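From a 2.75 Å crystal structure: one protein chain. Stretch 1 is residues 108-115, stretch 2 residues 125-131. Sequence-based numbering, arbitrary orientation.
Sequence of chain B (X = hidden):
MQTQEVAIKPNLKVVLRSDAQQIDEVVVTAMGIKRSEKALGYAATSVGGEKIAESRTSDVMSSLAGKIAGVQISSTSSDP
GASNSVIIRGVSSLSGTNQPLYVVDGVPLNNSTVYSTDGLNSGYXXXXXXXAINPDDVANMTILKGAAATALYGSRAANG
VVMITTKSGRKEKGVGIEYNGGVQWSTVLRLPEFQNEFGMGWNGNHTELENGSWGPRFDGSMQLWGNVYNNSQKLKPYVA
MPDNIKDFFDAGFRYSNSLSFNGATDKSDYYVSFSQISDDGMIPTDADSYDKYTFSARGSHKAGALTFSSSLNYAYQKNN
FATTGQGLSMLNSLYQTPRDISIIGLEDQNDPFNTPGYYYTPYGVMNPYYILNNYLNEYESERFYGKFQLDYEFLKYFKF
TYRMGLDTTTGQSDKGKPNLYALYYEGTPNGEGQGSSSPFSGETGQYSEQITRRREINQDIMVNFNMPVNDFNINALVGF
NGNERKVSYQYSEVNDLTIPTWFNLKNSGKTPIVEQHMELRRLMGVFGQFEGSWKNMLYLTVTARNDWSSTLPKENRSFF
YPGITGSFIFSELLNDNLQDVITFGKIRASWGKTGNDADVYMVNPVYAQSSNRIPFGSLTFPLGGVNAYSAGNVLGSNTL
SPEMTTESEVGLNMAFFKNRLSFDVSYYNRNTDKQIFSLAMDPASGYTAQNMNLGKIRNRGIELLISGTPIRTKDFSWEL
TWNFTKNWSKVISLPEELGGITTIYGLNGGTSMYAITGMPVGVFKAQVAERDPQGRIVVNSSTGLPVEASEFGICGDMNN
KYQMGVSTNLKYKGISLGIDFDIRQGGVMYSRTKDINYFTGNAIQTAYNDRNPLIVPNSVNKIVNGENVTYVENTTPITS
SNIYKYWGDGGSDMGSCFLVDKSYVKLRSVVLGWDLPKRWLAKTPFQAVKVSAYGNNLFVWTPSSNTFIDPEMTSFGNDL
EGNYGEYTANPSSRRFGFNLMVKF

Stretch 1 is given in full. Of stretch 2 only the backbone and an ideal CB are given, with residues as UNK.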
ATOM      1  N   PRO B 108      -8.625 -29.762  17.586  1.00 27.97           N
ATOM      2  CA  PRO B 108      -8.855 -28.351  17.877  1.00 27.46           C
ATOM      3  C   PRO B 108      -9.278 -27.592  16.638  1.00 27.07           C
ATOM      4  O   PRO B 108      -8.776 -27.823  15.540  1.00 27.10           O
ATOM      5  CB  PRO B 108      -7.498 -27.879  18.392  1.00 27.41           C
ATOM      6  CG  PRO B 108      -6.903 -29.098  18.992  1.00 27.96           C
ATOM      7  CD  PRO B 108      -7.350 -30.233  18.142  1.00 28.27           C
ATOM      8  N   LEU B 109     -10.221 -26.688  16.826  1.00 26.74           N
ATOM      9  CA  LEU B 109     -10.756 -25.866  15.754  1.00 26.39           C
ATOM     10  C   LEU B 109     -10.213 -24.451  15.873  1.00 25.95           C
ATOM     11  O   LEU B 109     -10.078 -23.925  16.976  1.00 27.45           O
ATOM     12  CB  LEU B 109     -12.274 -25.839  15.819  1.00 26.37           C
ATOM     13  CG  LEU B 109     -13.005 -25.076  14.731  1.00 26.07           C
ATOM     14  CD1 LEU B 109     -12.950 -25.898  13.488  1.00 26.30           C
ATOM     15  CD2 LEU B 109     -14.436 -24.794  15.136  1.00 26.03           C
ATOM     16  N   ASN B 110      -9.901 -23.833  14.743  1.00 25.71           N
ATOM     17  CA  ASN B 110      -9.436 -22.459  14.796  1.00 25.32           C
ATOM     18  C   ASN B 110     -10.595 -21.551  15.166  1.00 25.05           C
ATOM     19  O   ASN B 110     -11.667 -21.621  14.563  1.00 25.03           O
ATOM     20  CB  ASN B 110      -8.817 -22.034  13.465  1.00 25.17           C
ATOM     21  CG  ASN B 110      -8.440 -20.571  13.445  1.00 24.79           C
ATOM     22  OD1 ASN B 110      -9.132 -19.757  12.850  1.00 30.80           O
ATOM     23  ND2 ASN B 110      -7.349 -20.227  14.113  1.00 24.78           N
ATOM     24  N   ASN B 111     -10.383 -20.705  16.163  1.00 24.89           N
ATOM     25  CA  ASN B 111     -11.404 -19.793  16.642  1.00 24.67           C
ATOM     26  C   ASN B 111     -10.861 -18.383  16.659  1.00 41.95           C
ATOM     27  O   ASN B 111     -10.965 -17.651  17.641  1.00 32.31           O
ATOM     28  CB  ASN B 111     -11.898 -20.212  18.022  1.00 24.88           C
ATOM     29  CG  ASN B 111     -13.085 -19.411  18.477  1.00 24.73           C
ATOM     30  OD1 ASN B 111     -13.893 -18.970  17.670  1.00 24.56           O
ATOM     31  ND2 ASN B 111     -13.187 -19.200  19.781  1.00 33.01           N
ATOM     32  N   SER B 112     -10.259 -17.980  15.552  1.00 32.47           N
ATOM     33  CA  SER B 112      -9.658 -16.663  15.468  1.00 24.02           C
ATOM     34  C   SER B 112     -10.711 -15.642  15.104  1.00 23.65           C
ATOM     35  O   SER B 112     -11.636 -15.932  14.351  1.00 23.67           O
ATOM     36  CB  SER B 112      -8.535 -16.659  14.444  1.00 23.90           C
ATOM     37  OG  SER B 112      -7.513 -17.547  14.848  1.00 24.16           O
ATOM     38  N   THR B 113     -10.575 -14.448  15.646  1.00 23.46           N
ATOM     39  CA  THR B 113     -11.567 -13.413  15.448  1.00 23.25           C
ATOM     40  C   THR B 113     -10.986 -12.331  14.563  1.00 23.04           C
ATOM     41  O   THR B 113      -9.799 -12.023  14.642  1.00 26.38           O
ATOM     42  CB  THR B 113     -12.030 -12.840  16.788  1.00 27.76           C
ATOM     43  OG1 THR B 113     -13.038 -11.846  16.583  1.00 23.07           O
ATOM     44  CG2 THR B 113     -10.882 -12.250  17.543  1.00 35.58           C
ATOM     45  N   VAL B 114     -11.824 -11.777  13.709  1.00 22.93           N
ATOM     46  CA  VAL B 114     -11.429 -10.751  12.767  1.00 22.77           C
ATOM     47  C   VAL B 114     -12.279  -9.537  13.069  1.00 22.62           C
ATOM     48  O   VAL B 114     -13.452  -9.486  12.689  1.00 22.62           O
ATOM     49  CB  VAL B 114     -11.589 -11.210  11.316  1.00 27.44           C
ATOM     50  CG1 VAL B 114     -11.428 -10.056  10.378  1.00 22.69           C
ATOM     51  CG2 VAL B 114     -10.574 -12.281  10.993  1.00 33.03           C
ATOM     52  N   TYR B 115     -11.700  -8.570  13.774  1.00 38.48           N
ATOM     53  CA  TYR B 115     -12.383  -7.330  14.092  1.00 25.76           C
ATOM     54  C   TYR B 115     -11.372  -6.199  14.093  1.00 31.24           C
ATOM     55  O   TYR B 115     -10.168  -6.422  14.182  1.00 22.35           O
ATOM     56  CB  TYR B 115     -13.116  -7.400  15.434  1.00 22.47           C
ATOM     57  CG  TYR B 115     -12.214  -7.428  16.634  1.00 22.53           C
ATOM     58  CD1 TYR B 115     -11.591  -8.598  17.031  1.00 22.68           C
ATOM     59  CD2 TYR B 115     -12.001  -6.290  17.384  1.00 22.49           C
ATOM     60  CE1 TYR B 115     -10.781  -8.628  18.118  1.00 22.78           C
ATOM     61  CE2 TYR B 115     -11.187  -6.314  18.468  1.00 22.59           C
ATOM     62  CZ  TYR B 115     -10.581  -7.486  18.830  1.00 22.73           C
ATOM     63  OH  TYR B 115      -9.751  -7.521  19.909  1.00 22.88           O
ATOM     64  N   UNK B 125     -16.636  -5.830  12.847  1.00 26.91           N
ATOM     65  CA  UNK B 125     -16.408  -7.174  13.363  1.00 30.64           C
ATOM     66  C   UNK B 125     -16.846  -8.161  12.299  1.00 29.80           C
ATOM     67  O   UNK B 125     -17.957  -8.060  11.786  1.00 31.91           O
ATOM     68  CB  UNK B 125     -17.156  -7.408  14.677  1.00 30.64           C
ATOM     69  N   UNK B 126     -15.974  -9.096  11.954  1.00 29.62           N
ATOM     70  CA  UNK B 126     -16.181  -9.910  10.770  1.00 30.50           C
ATOM     71  C   UNK B 126     -16.367 -11.389  11.079  1.00 29.52           C
ATOM     72  O   UNK B 126     -16.560 -12.174  10.149  1.00 28.50           O
ATOM     73  CB  UNK B 126     -14.999  -9.734   9.814  1.00 30.50           C
ATOM     74  N   UNK B 127     -16.299 -11.795  12.337  1.00 23.05           N
ATOM     75  CA  UNK B 127     -16.642 -13.147  12.718  1.00 23.28           C
ATOM     76  C   UNK B 127     -15.529 -13.824  13.487  1.00 23.34           C
ATOM     77  O   UNK B 127     -14.398 -13.362  13.533  1.00 23.22           O
ATOM     78  CB  UNK B 127     -16.992 -13.970  11.476  1.00 23.28           C
ATOM     79  N   UNK B 128     -15.886 -14.934  14.121  1.00 23.57           N
ATOM     80  CA  UNK B 128     -14.896 -15.763  14.787  1.00 23.71           C
ATOM     81  C   UNK B 128     -14.983 -17.200  14.291  1.00 24.00           C
ATOM     82  O   UNK B 128     -15.936 -17.615  13.641  1.00 24.11           O
ATOM     83  CB  UNK B 128     -15.084 -15.709  16.304  1.00 23.71           C
ATOM     84  N   UNK B 129     -13.914 -17.934  14.546  1.00 26.69           N
ATOM     85  CA  UNK B 129     -13.671 -19.160  13.818  1.00 24.39           C
ATOM     86  C   UNK B 129     -14.723 -20.210  14.038  1.00 32.10           C
ATOM     87  O   UNK B 129     -14.946 -21.075  13.183  1.00 24.91           O
ATOM     88  CB  UNK B 129     -12.303 -19.728  14.202  1.00 24.39           C
ATOM     89  N   UNK B 130     -15.387 -20.159  15.179  1.00 35.05           N
ATOM     90  CA  UNK B 130     -16.419 -21.136  15.435  1.00 25.07           C
ATOM     91  C   UNK B 130     -17.682 -20.825  14.661  1.00 25.03           C
ATOM     92  O   UNK B 130     -18.435 -21.744  14.348  1.00 25.33           O
ATOM     93  CB  UNK B 130     -16.722 -21.207  16.933  1.00 25.07           C
ATOM     94  N   UNK B 131     -17.907 -19.570  14.300  1.00 24.72           N
ATOM     95  CA  UNK B 131     -19.098 -19.248  13.538  1.00 24.72           C
ATOM     96  C   UNK B 131     -19.186 -19.979  12.210  1.00 24.90           C
ATOM     97  O   UNK B 131     -20.178 -19.801  11.502  1.00 24.96           O
ATOM     98  CB  UNK B 131     -19.155 -17.739  13.291  1.00 24.72           C
TER

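Strands 113-115 and 125-128, weakly bonded, run antiparallel, at 175°, with axes 4.6 Å apart at closest approach.

Position 125 pairs with Tyr-115 (CA to CA 4.1 Å) without hydrogen bonds between the two, and its ideal CB lies 4.1 Å from Tyr-115 CB, on the same face as the Thr-113 side chain. A polar or a medium-sized apolar residue would suit. The residue is Asp-125: its OD2 comes 3.5 Å from Tyr-115 CB and accepts from a water 2.9 Å away, which lies 2.8 Å from Thr-113 OG1. Its OD1 accepts from the backbone N of position 127 at 3.3 Å.

The backbone N at 126 donates to Val-114 O at 2.7 Å, a bond open to any residue but proline. The ideal CB points sideways, 3.3 Å from that same O, with Val-114 nearby; an apolar residue, aliphatic or aromatic, is reasonable. Phe-126 (chi1 -83°, m) places CB 3.6 Å from Val-114 CG1, which sits at the edge of the ring, while the end of the side chain leads away.

At 127 the ideal CA-to-CB bond points away, with nothing of stretch 1 within 5.5 Å of the ideal CB. Its phi/psi of 126/165 would jam a CB against the preceding carbonyl O, so glycine is called for on backbone grounds alone. Gly-127 O accepts from Val-114 N at 3.0 Å.

The ideal CB at 128 lies 3.7 Å from Asn-111 OD1 and 4.2 Å from Thr-113 CB. Asn-111 OD1, an acceptor within reach, favours a donor: Asn, Gln, Ser or Thr would be plausible. Asn-128 adopts chi1 73° (p), and its ND2 donates to Asn-111 OD1 at 2.5 Å, a very short bond.

At 129 the CB would point toward stretch 1 and fall 2.0 Å from Asn-110 O and 2.6 Å from Asn-111 CA. Both are clashes, so only glycine fits, although phi/psi of -63/-26 would be ordinary for any residue. Gly-129 lets the backbones close in, with its CA 3.3 Å from Asn-110 O in a CA-H...O contact.

The backbone N of 130 donates to Asn-111 OD1 at 3.1 Å. Its sideways CB, 3.7 Å from that OD1 and 4.6 Å from Leu-109 CD2, would accept a small residue such as Ala or Ser. It is Ala-130, whose CA touches Leu-109 CD2 at 4.2 Å.

Position 131 has no stretch 1 atom within 5.5 Å of its CB, so stretch 1 does not constrain the choice; Asn-131 donates its backbone N to Asn-128 O at 2.9 Å.

Stretch 2, residues 125-131: DFGNGAN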
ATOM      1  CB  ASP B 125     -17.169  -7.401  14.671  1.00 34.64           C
ATOM      2  CG  ASP B 125     -16.677  -8.607  15.419  1.00 28.71           C
ATOM      3  OD1 ASP B 125     -16.696  -9.712  14.843  1.00 30.21           O
ATOM      4  OD2 ASP B 125     -16.247  -8.444  16.573  1.00 22.74           O
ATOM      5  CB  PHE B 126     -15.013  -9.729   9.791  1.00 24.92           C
ATOM      6  CG  PHE B 126     -15.123  -8.519   8.912  1.00 29.82           C
ATOM      7  CD1 PHE B 126     -16.341  -8.051   8.503  1.00 22.70           C
ATOM      8  CD2 PHE B 126     -13.988  -7.843   8.505  1.00 37.16           C
ATOM      9  CE1 PHE B 126     -16.438  -6.937   7.681  1.00 22.66           C
ATOM     10  CE2 PHE B 126     -14.064  -6.735   7.697  1.00 29.12           C
ATOM     11  CZ  PHE B 126     -15.305  -6.279   7.273  1.00 22.57           C
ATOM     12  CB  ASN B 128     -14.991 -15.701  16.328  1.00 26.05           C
ATOM     13  CG  ASN B 128     -16.183 -16.422  16.892  1.00 24.13           C
ATOM     14  OD1 ASN B 128     -17.295 -15.937  16.838  1.00 24.98           O
ATOM     15  ND2 ASN B 128     -15.935 -17.576  17.496  1.00 27.46           N
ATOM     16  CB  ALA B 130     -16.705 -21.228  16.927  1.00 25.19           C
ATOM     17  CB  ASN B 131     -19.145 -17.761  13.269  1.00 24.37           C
ATOM     18  CG  ASN B 131     -19.694 -17.011  14.392  1.00 24.28           C
ATOM     19  OD1 ASN B 131     -19.669 -17.475  15.512  1.00 30.17           O
ATOM     20  ND2 ASN B 131     -20.228 -15.836  14.113  1.00 29.25           N
TER
HETATM   21  O   HOH W   1     -14.585 -10.159  18.248  1.00 20.80           O
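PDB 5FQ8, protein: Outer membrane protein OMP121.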